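Local coordinates for protein phosphodiesterase MJ0936 (Methanocaldococcus jannaschii, PDB 2AHD) that belongs to the calcineurin-like phosphoesterases, an alpha/beta superfamily with two facing mixed beta sheets and an active site that usually holds metal ions, at residues Thr9-Pro14 and Asp36-Phe41; Asp90-Ile95 and Gly111-Val116. All blocks are in the same frame, centred on the assembly; numbering follows the deposited sequence.

Interaction 1. Residues Thr9-Pro14 and Asp36-Phe41; sequences THDHLP and DFVSLF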
ATOM      1  N   THR A   9       0.678   7.213   5.619  1.00 54.72           N
ATOM      2  CA  THR A   9      -0.507   7.922   6.064  1.00 55.38           C
ATOM      3  C   THR A   9      -0.155   8.882   7.202  1.00 56.27           C
ATOM      4  O   THR A   9      -0.842   9.878   7.430  1.00 56.44           O
ATOM      5  CB  THR A   9      -1.567   6.950   6.537  1.00 55.26           C
ATOM      6  OG1 THR A   9      -0.970   5.999   7.429  1.00 55.41           O
ATOM      7  CG2 THR A   9      -2.187   6.245   5.354  1.00 54.26           C
ATOM      8  N   HIS A  10       0.917   8.566   7.921  1.00 56.22           N
ATOM      9  CA  HIS A  10       1.406   9.391   9.019  1.00 55.05           C
ATOM     10  C   HIS A  10       0.371   9.942   9.985  1.00 55.33           C
ATOM     11  O   HIS A  10       0.288  11.146  10.211  1.00 55.44           O
ATOM     12  CB  HIS A  10       2.234  10.522   8.441  1.00 56.09           C
ATOM     13  CG  HIS A  10       3.386  10.045   7.615  1.00 57.61           C
ATOM     14  ND1 HIS A  10       4.548   9.561   8.174  1.00 58.87           N
ATOM     15  CD2 HIS A  10       3.517   9.886   6.277  1.00 60.10           C
ATOM     16  CE1 HIS A  10       5.345   9.120   7.216  1.00 60.48           C
ATOM     17  NE2 HIS A  10       4.743   9.303   6.055  1.00 61.47           N
ATOM     18  N   ASP A  11      -0.419   9.040  10.553  1.00 56.80           N
ATOM     19  CA  ASP A  11      -1.435   9.389  11.538  1.00 56.65           C
ATOM     20  C   ASP A  11      -2.543  10.364  11.125  1.00 57.03           C
ATOM     21  O   ASP A  11      -3.383  10.743  11.959  1.00 56.56           O
ATOM     22  CB  ASP A  11      -0.737   9.920  12.781  1.00 55.70           C
ATOM     23  CG  ASP A  11       0.198   8.910  13.385  1.00 55.13           C
ATOM     24  OD1 ASP A  11       0.113   7.726  13.007  1.00 55.85           O
ATOM     25  OD2 ASP A  11       1.008   9.292  14.248  1.00 55.46           O
ATOM     26  N   HIS A  12      -2.560  10.757   9.853  1.00 55.74           N
ATOM     27  CA  HIS A  12      -3.571  11.687   9.371  1.00 55.78           C
ATOM     28  C   HIS A  12      -4.932  11.020   9.349  1.00 56.89           C
ATOM     29  O   HIS A  12      -5.411  10.603   8.295  1.00 57.57           O
ATOM     30  CB  HIS A  12      -3.201  12.159   7.978  1.00 55.26           C
ATOM     31  CG  HIS A  12      -3.970  13.355   7.526  1.00 54.67           C
ATOM     32  ND1 HIS A  12      -3.401  14.370   6.789  1.00 54.91           N
ATOM     33  CD2 HIS A  12      -5.266  13.692   7.692  1.00 54.79           C
ATOM     34  CE1 HIS A  12      -4.315  15.282   6.521  1.00 54.89           C
ATOM     35  NE2 HIS A  12      -5.456  14.894   7.058  1.00 54.60           N
ATOM     36  N   LEU A  13      -5.573  10.938  10.509  1.00 57.24           N
ATOM     37  CA  LEU A  13      -6.863  10.268  10.600  1.00 58.33           C
ATOM     38  C   LEU A  13      -7.905  10.619   9.538  1.00 58.47           C
ATOM     39  O   LEU A  13      -8.504   9.733   8.944  1.00 58.09           O
ATOM     40  CB  LEU A  13      -7.434  10.444  12.001  1.00 58.04           C
ATOM     41  CG  LEU A  13      -6.641   9.608  13.011  1.00 57.68           C
ATOM     42  CD1 LEU A  13      -7.223   9.763  14.398  1.00 57.34           C
ATOM     43  CD2 LEU A  13      -6.667   8.148  12.586  1.00 56.73           C
ATOM     44  N   PRO A  14      -8.132  11.912   9.284  1.00 58.84           N
ATOM     45  CA  PRO A  14      -9.105  12.341   8.281  1.00 58.44           C
ATOM     46  C   PRO A  14      -8.886  11.644   6.958  1.00 59.42           C
ATOM     47  O   PRO A  14      -9.751  10.935   6.468  1.00 60.89           O
ATOM     48  CB  PRO A  14      -8.845  13.825   8.175  1.00 57.56           C
ATOM     49  CG  PRO A  14      -8.489  14.181   9.555  1.00 57.20           C
ATOM     50  CD  PRO A  14      -7.545  13.078   9.961  1.00 59.48           C
ATOM     51  N   ASP A  36       4.138   4.214   6.317  1.00 63.87           N
ATOM     52  CA  ASP A  36       4.092   4.342   7.757  1.00 63.70           C
ATOM     53  C   ASP A  36       2.679   4.726   8.190  1.00 63.43           C
ATOM     54  O   ASP A  36       2.200   5.814   7.873  1.00 63.03           O
ATOM     55  CB  ASP A  36       5.062   5.434   8.265  1.00 63.21           C
ATOM     56  CG  ASP A  36       6.435   5.396   7.597  1.00 62.18           C
ATOM     57  OD1 ASP A  36       6.701   6.264   6.735  1.00 62.94           O
ATOM     58  OD2 ASP A  36       7.247   4.520   7.939  1.00 59.08           O
ATOM     59  N   PHE A  37       1.990   3.823   8.880  1.00 63.55           N
ATOM     60  CA  PHE A  37       0.665   4.164   9.405  1.00 63.17           C
ATOM     61  C   PHE A  37       1.219   5.067  10.454  1.00 62.88           C
ATOM     62  O   PHE A  37       0.723   6.166  10.716  1.00 61.72           O
ATOM     63  CB  PHE A  37       0.023   2.983  10.125  1.00 61.99           C
ATOM     64  CG  PHE A  37       0.171   1.693   9.410  1.00 58.95           C
ATOM     65  CD1 PHE A  37       1.417   1.102   9.287  1.00 57.59           C
ATOM     66  CD2 PHE A  37      -0.936   1.083   8.827  1.00 58.15           C
ATOM     67  CE1 PHE A  37       1.560  -0.077   8.586  1.00 58.62           C
ATOM     68  CE2 PHE A  37      -0.804  -0.093   8.126  1.00 57.35           C
ATOM     69  CZ  PHE A  37       0.443  -0.677   8.002  1.00 57.65           C
ATOM     70  N   VAL A  38       2.291   4.508  11.023  1.00 63.19           N
ATOM     71  CA  VAL A  38       3.128   5.073  12.054  1.00 62.58           C
ATOM     72  C   VAL A  38       2.672   4.753  13.466  1.00 62.71           C
ATOM     73  O   VAL A  38       3.323   3.964  14.140  1.00 64.08           O
ATOM     74  CB  VAL A  38       3.293   6.583  11.854  1.00 62.55           C
ATOM     75  CG1 VAL A  38       3.280   7.278  13.178  1.00 62.01           C
ATOM     76  CG2 VAL A  38       4.584   6.861  11.115  1.00 60.20           C
ATOM     77  N   SER A  39       1.561   5.338  13.913  1.00 62.04           N
ATOM     78  CA  SER A  39       1.087   5.113  15.270  1.00 61.43           C
ATOM     79  C   SER A  39       0.065   3.998  15.383  1.00 62.66           C
ATOM     80  O   SER A  39      -0.734   3.787  14.476  1.00 63.76           O
ATOM     81  CB  SER A  39       0.502   6.400  15.838  1.00 59.87           C
ATOM     82  OG  SER A  39       1.508   7.362  16.065  1.00 58.71           O
ATOM     83  N   LEU A  40       0.086   3.300  16.516  1.00 63.68           N
ATOM     84  CA  LEU A  40      -0.828   2.191  16.777  1.00 64.04           C
ATOM     85  C   LEU A  40      -2.291   2.534  16.616  1.00 63.85           C
ATOM     86  O   LEU A  40      -3.034   1.775  15.995  1.00 63.69           O
ATOM     87  CB  LEU A  40      -0.609   1.636  18.187  1.00 64.52           C
ATOM     88  CG  LEU A  40       0.171   0.321  18.282  1.00 64.34           C
ATOM     89  CD1 LEU A  40       0.512  -0.010  19.725  1.00 62.45           C
ATOM     90  CD2 LEU A  40      -0.664  -0.772  17.647  1.00 64.16           C
ATOM     91  N   PHE A  41      -2.712   3.668  17.168  1.00 63.66           N
ATOM     92  CA  PHE A  41      -4.117   4.043  17.081  1.00 63.76           C
ATOM     93  C   PHE A  41      -4.637   4.059  15.660  1.00 65.11           C
ATOM     94  O   PHE A  41      -5.843   4.048  15.434  1.00 65.13           O
ATOM     95  CB  PHE A  41      -4.382   5.393  17.783  1.00 62.79           C
ATOM     96  CG  PHE A  41      -3.650   6.571  17.195  1.00 61.99           C
ATOM     97  CD1 PHE A  41      -4.089   7.173  16.028  1.00 61.64           C
ATOM     98  CD2 PHE A  41      -2.528   7.096  17.833  1.00 62.89           C
ATOM     99  CE1 PHE A  41      -3.428   8.279  15.502  1.00 61.96           C
ATOM    100  CE2 PHE A  41      -1.860   8.202  17.314  1.00 63.07           C
ATOM    101  CZ  PHE A  41      -2.310   8.796  16.147  1.00 61.38           C
TER
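Asp11 meets Ser39 through both of its carboxylate oxygens. The Ser39 N-H reaches the syn lone pair of Asp11 OD1 (N to OD1 2.9 Å), and the Ser39 hydroxyl donates to Asp11 OD2 on its syn side (OG to OD2 2.7 Å), lifted 29° out of the carboxylate plane. CB of Asp11 points toward residues 36-41, and chi1 of -60° puts CG beside its own backbone N. Backbone bonds add three more links. The carbonyl of Asp36 takes two N-H groups: Thr9 N lies above its plane (Thr9 N to Asp36 O 3.1 Å), while His10 N comes in nearly along the C=O axis (His10 N to Asp36 O 3.0 Å). Asp11 N donates to Phe37 O at 3.1 Å. Thr9-His12 form a type I' beta turn, and His12 occupies the N-cap position of helix 13-24. Around the His10 ring, Asp36 O lies over one face and Asp36 OD1 comes to 3.2 Å from CE1, with ring and carboxylate planes 50° apart. Val38 CG1 lies against both Asp11 oxygens. Farther out, the Phe41 ring brings CZ to 3.7 Å from Asp11 CG and CE1 to 4.2 Å from Leu13 CD1. Asn60 N binds Asp36 OD2, and the His122 ring meets that of His10. Thr9-His10 and Asp36 belong to the D-x-H and G-D signatures of the superfamily, whose Asp and His side chains line the metal site in relatives. Two acceptors thus join the loops: the Asp36 carbonyl gathers two N-H groups and the Asp11 carboxylate two Ser39 donors, with the His10 and Asp36 side chains meeting alongside.

Interaction 2. Residues Asp90-Ile95 and Gly111-Val116; sequences DLKFFI and GLYDVV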
ATOM      1  N   ASP A  90      -3.032 -13.964 -11.329  1.00 99.98           N
ATOM      2  CA  ASP A  90      -1.904 -14.424 -12.137  1.00100.03           C
ATOM      3  C   ASP A  90      -0.704 -13.477 -12.127  1.00 98.55           C
ATOM      4  O   ASP A  90       0.354 -13.817 -12.658  1.00 99.04           O
ATOM      5  CB  ASP A  90      -2.350 -14.653 -13.593  1.00102.29           C
ATOM      6  CG  ASP A  90      -3.307 -15.831 -13.740  1.00103.99           C
ATOM      7  OD1 ASP A  90      -2.891 -16.976 -13.445  1.00105.22           O
ATOM      8  OD2 ASP A  90      -4.471 -15.608 -14.150  1.00104.41           O
ATOM      9  N   LEU A  91      -0.870 -12.302 -11.521  1.00 96.38           N
ATOM     10  CA  LEU A  91       0.193 -11.300 -11.466  1.00 93.32           C
ATOM     11  C   LEU A  91       1.140 -11.478 -10.299  1.00 91.88           C
ATOM     12  O   LEU A  91       0.718 -11.805  -9.195  1.00 90.95           O
ATOM     13  CB  LEU A  91      -0.417  -9.904 -11.416  1.00 93.14           C
ATOM     14  CG  LEU A  91      -1.203  -9.546 -12.674  1.00 93.04           C
ATOM     15  CD1 LEU A  91      -2.061  -8.315 -12.432  1.00 92.45           C
ATOM     16  CD2 LEU A  91      -0.227  -9.335 -13.820  1.00 92.77           C
ATOM     17  N   LYS A  92       2.424 -11.259 -10.564  1.00 90.95           N
ATOM     18  CA  LYS A  92       3.470 -11.381  -9.552  1.00 89.65           C
ATOM     19  C   LYS A  92       3.721 -10.020  -8.923  1.00 87.74           C
ATOM     20  O   LYS A  92       4.076  -9.064  -9.615  1.00 86.86           O
ATOM     21  CB  LYS A  92       4.768 -11.898 -10.185  1.00 90.89           C
ATOM     22  CG  LYS A  92       5.230 -13.266  -9.680  1.00 91.67           C
ATOM     23  CD  LYS A  92       4.218 -14.362  -9.994  1.00 92.74           C
ATOM     24  CE  LYS A  92       4.020 -14.541 -11.494  1.00 93.47           C
ATOM     25  NZ  LYS A  92       2.996 -15.588 -11.789  1.00 92.75           N
ATOM     26  N   PHE A  93       3.532  -9.941  -7.610  1.00 85.73           N
ATOM     27  CA  PHE A  93       3.719  -8.699  -6.876  1.00 83.50           C
ATOM     28  C   PHE A  93       4.927  -8.716  -5.954  1.00 82.19           C
ATOM     29  O   PHE A  93       5.368  -9.773  -5.504  1.00 82.73           O
ATOM     30  CB  PHE A  93       2.498  -8.394  -6.000  1.00 83.46           C
ATOM     31  CG  PHE A  93       1.284  -7.944  -6.758  1.00 83.93           C
ATOM     32  CD1 PHE A  93       0.501  -8.848  -7.454  1.00 83.91           C
ATOM     33  CD2 PHE A  93       0.902  -6.610  -6.746  1.00 83.98           C
ATOM     34  CE1 PHE A  93      -0.646  -8.430  -8.125  1.00 83.44           C
ATOM     35  CE2 PHE A  93      -0.244  -6.187  -7.414  1.00 83.67           C
ATOM     36  CZ  PHE A  93      -1.017  -7.098  -8.102  1.00 82.75           C
ATOM     37  N   PHE A  94       5.460  -7.525  -5.696  1.00 80.15           N
ATOM     38  CA  PHE A  94       6.552  -7.328  -4.750  1.00 77.70           C
ATOM     39  C   PHE A  94       6.272  -5.999  -4.092  1.00 75.54           C
ATOM     40  O   PHE A  94       6.266  -4.968  -4.752  1.00 74.84           O
ATOM     41  CB  PHE A  94       7.920  -7.261  -5.386  1.00 76.97           C
ATOM     42  CG  PHE A  94       9.015  -7.131  -4.375  1.00 78.29           C
ATOM     43  CD1 PHE A  94       9.191  -8.105  -3.401  1.00 79.00           C
ATOM     44  CD2 PHE A  94       9.854  -6.029  -4.370  1.00 79.36           C
ATOM     45  CE1 PHE A  94      10.188  -7.983  -2.435  1.00 79.65           C
ATOM     46  CE2 PHE A  94      10.858  -5.897  -3.404  1.00 79.36           C
ATOM     47  CZ  PHE A  94      11.022  -6.880  -2.437  1.00 79.04           C
ATOM     48  N   ILE A  95       6.043  -6.035  -2.785  1.00 73.69           N
ATOM     49  CA  ILE A  95       5.709  -4.846  -2.027  1.00 71.24           C
ATOM     50  C   ILE A  95       6.742  -4.514  -0.968  1.00 69.89           C
ATOM     51  O   ILE A  95       7.292  -5.396  -0.321  1.00 69.10           O
ATOM     52  CB  ILE A  95       4.358  -5.036  -1.351  1.00 70.83           C
ATOM     53  CG1 ILE A  95       3.345  -5.531  -2.380  1.00 70.75           C
ATOM     54  CG2 ILE A  95       3.901  -3.743  -0.733  1.00 71.91           C
ATOM     55  CD1 ILE A  95       1.992  -5.859  -1.804  1.00 70.78           C
ATOM     56  N   GLY A 111      12.884  -8.651 -13.010  1.00 80.76           N
ATOM     57  CA  GLY A 111      11.887  -9.136 -13.938  1.00 80.80           C
ATOM     58  C   GLY A 111      11.222 -10.408 -13.461  1.00 80.98           C
ATOM     59  O   GLY A 111      10.727 -11.191 -14.267  1.00 81.77           O
ATOM     60  N   LEU A 112      11.205 -10.630 -12.153  1.00 79.92           N
ATOM     61  CA  LEU A 112      10.572 -11.825 -11.624  1.00 78.82           C
ATOM     62  C   LEU A 112       9.174 -11.481 -11.140  1.00 78.25           C
ATOM     63  O   LEU A 112       8.425 -12.361 -10.725  1.00 78.91           O
ATOM     64  CB  LEU A 112      11.400 -12.391 -10.474  1.00 79.65           C
ATOM     65  CG  LEU A 112      12.823 -12.784 -10.865  1.00 80.50           C
ATOM     66  CD1 LEU A 112      13.640 -13.140  -9.639  1.00 79.55           C
ATOM     67  CD2 LEU A 112      12.759 -13.949 -11.825  1.00 81.31           C
ATOM     68  N   TYR A 113       8.824 -10.198 -11.200  1.00 77.29           N
ATOM     69  CA  TYR A 113       7.509  -9.735 -10.756  1.00 76.89           C
ATOM     70  C   TYR A 113       6.814  -8.916 -11.820  1.00 76.34           C
ATOM     71  O   TYR A 113       7.456  -8.246 -12.621  1.00 75.59           O
ATOM     72  CB  TYR A 113       7.640  -8.881  -9.498  1.00 77.00           C
ATOM     73  CG  TYR A 113       8.260  -9.598  -8.331  1.00 75.90           C
ATOM     74  CD1 TYR A 113       7.486 -10.407  -7.494  1.00 75.11           C
ATOM     75  CD2 TYR A 113       9.626  -9.478  -8.067  1.00 74.43           C
ATOM     76  CE1 TYR A 113       8.060 -11.075  -6.421  1.00 74.96           C
ATOM     77  CE2 TYR A 113      10.210 -10.142  -7.000  1.00 74.18           C
ATOM     78  CZ  TYR A 113       9.422 -10.937  -6.177  1.00 74.74           C
ATOM     79  OH  TYR A 113       9.991 -11.571  -5.099  1.00 75.19           O
ATOM     80  N   ASP A 114       5.489  -8.964 -11.808  1.00 76.66           N
ATOM     81  CA  ASP A 114       4.684  -8.230 -12.781  1.00 77.00           C
ATOM     82  C   ASP A 114       4.462  -6.798 -12.326  1.00 76.00           C
ATOM     83  O   ASP A 114       4.475  -5.859 -13.132  1.00 74.21           O
ATOM     84  CB  ASP A 114       3.332  -8.926 -12.968  1.00 77.64           C
ATOM     85  CG  ASP A 114       3.466 -10.272 -13.639  1.00 78.33           C
ATOM     86  OD1 ASP A 114       3.848 -10.300 -14.829  1.00 79.20           O
ATOM     87  OD2 ASP A 114       3.201 -11.298 -12.979  1.00 78.11           O
ATOM     88  N   VAL A 115       4.267  -6.656 -11.018  1.00 74.32           N
ATOM     89  CA  VAL A 115       4.021  -5.367 -10.404  1.00 71.89           C
ATOM     90  C   VAL A 115       4.965  -5.160  -9.237  1.00 70.08           C
ATOM     91  O   VAL A 115       5.337  -6.114  -8.572  1.00 70.06           O
ATOM     92  CB  VAL A 115       2.573  -5.295  -9.888  1.00 72.08           C
ATOM     93  CG1 VAL A 115       2.227  -3.877  -9.481  1.00 71.51           C
ATOM     94  CG2 VAL A 115       1.619  -5.801 -10.966  1.00 72.97           C
ATOM     95  N   VAL A 116       5.374  -3.914  -9.014  1.00 69.11           N
ATOM     96  CA  VAL A 116       6.244  -3.564  -7.886  1.00 66.95           C
ATOM     97  C   VAL A 116       5.667  -2.305  -7.254  1.00 66.22           C
ATOM     98  O   VAL A 116       5.611  -1.252  -7.874  1.00 66.16           O
ATOM     99  CB  VAL A 116       7.694  -3.299  -8.315  1.00 65.11           C
ATOM    100  CG1 VAL A 116       8.523  -2.948  -7.114  1.00 63.88           C
ATOM    101  CG2 VAL A 116       8.266  -4.522  -8.976  1.00 64.62           C
TER
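Phe94 sets its CB over the centre of the Tyr113 ring, 3.6 Å above the plane, a CH-pi contact; the two rings are inclined by 32°. On the other side of the strand, Val115 CB lies over a face of the Phe93 ring, offset toward its rim and 4.1 Å from the ring centroid. Phe93 CG is anti to its carbonyl carbon (chi1 -73°), and its side chain runs beside that of Val115, pointing the same way. Between these packed pairs, Lys92 O accepts two N-H groups, Val115 N at 2.8 Å, nearly in line with the carbonyl, and Asp114 N in a more bent bond. Lys92 N donates to the anti lone pair of Asp114 OD2; the short modelled lengths of these last two bonds carry no weight at 3.0 Å resolution. The bond from Phe94 N to Val115 O is weak (128° at the hydrogen). In the next shell, the Tyr113 hydroxyl is hydrogen-bonded to Ser85 OG, Val86 and Ile88 of strand 83-88 touch Phe93, and helix 101-110 packs on Phe94 and Val116. That helix makes the beta-alpha-beta crossover between the parallel strands 91-96 and 115-118. The segments thus meet by few polar bonds, gathered around Lys92, and by CH-pi packing on either side.

Overall arrangement
Interactions 1 and 2 lie on opposite sides of the chain's centre, with their centres 27 Å apart and their nearest atoms about 10 Å apart; they do not touch. The 9-14/36-41 contact joins loops that follow strands 3-6 and 30-33 of the six-stranded sheet, whereas the 90-95/111-116 contact opens a strand pair of the five-stranded sheet. Both strands of that pair run toward the first contact, and the loops after strands 91-96 and 115-118 bring His97 and His122 to interaction 1, where His97 touches Asp36. By analogy with relatives, interaction 1 probably borders the metal-binding site, with interaction 2 at the remote end of strands leading to it.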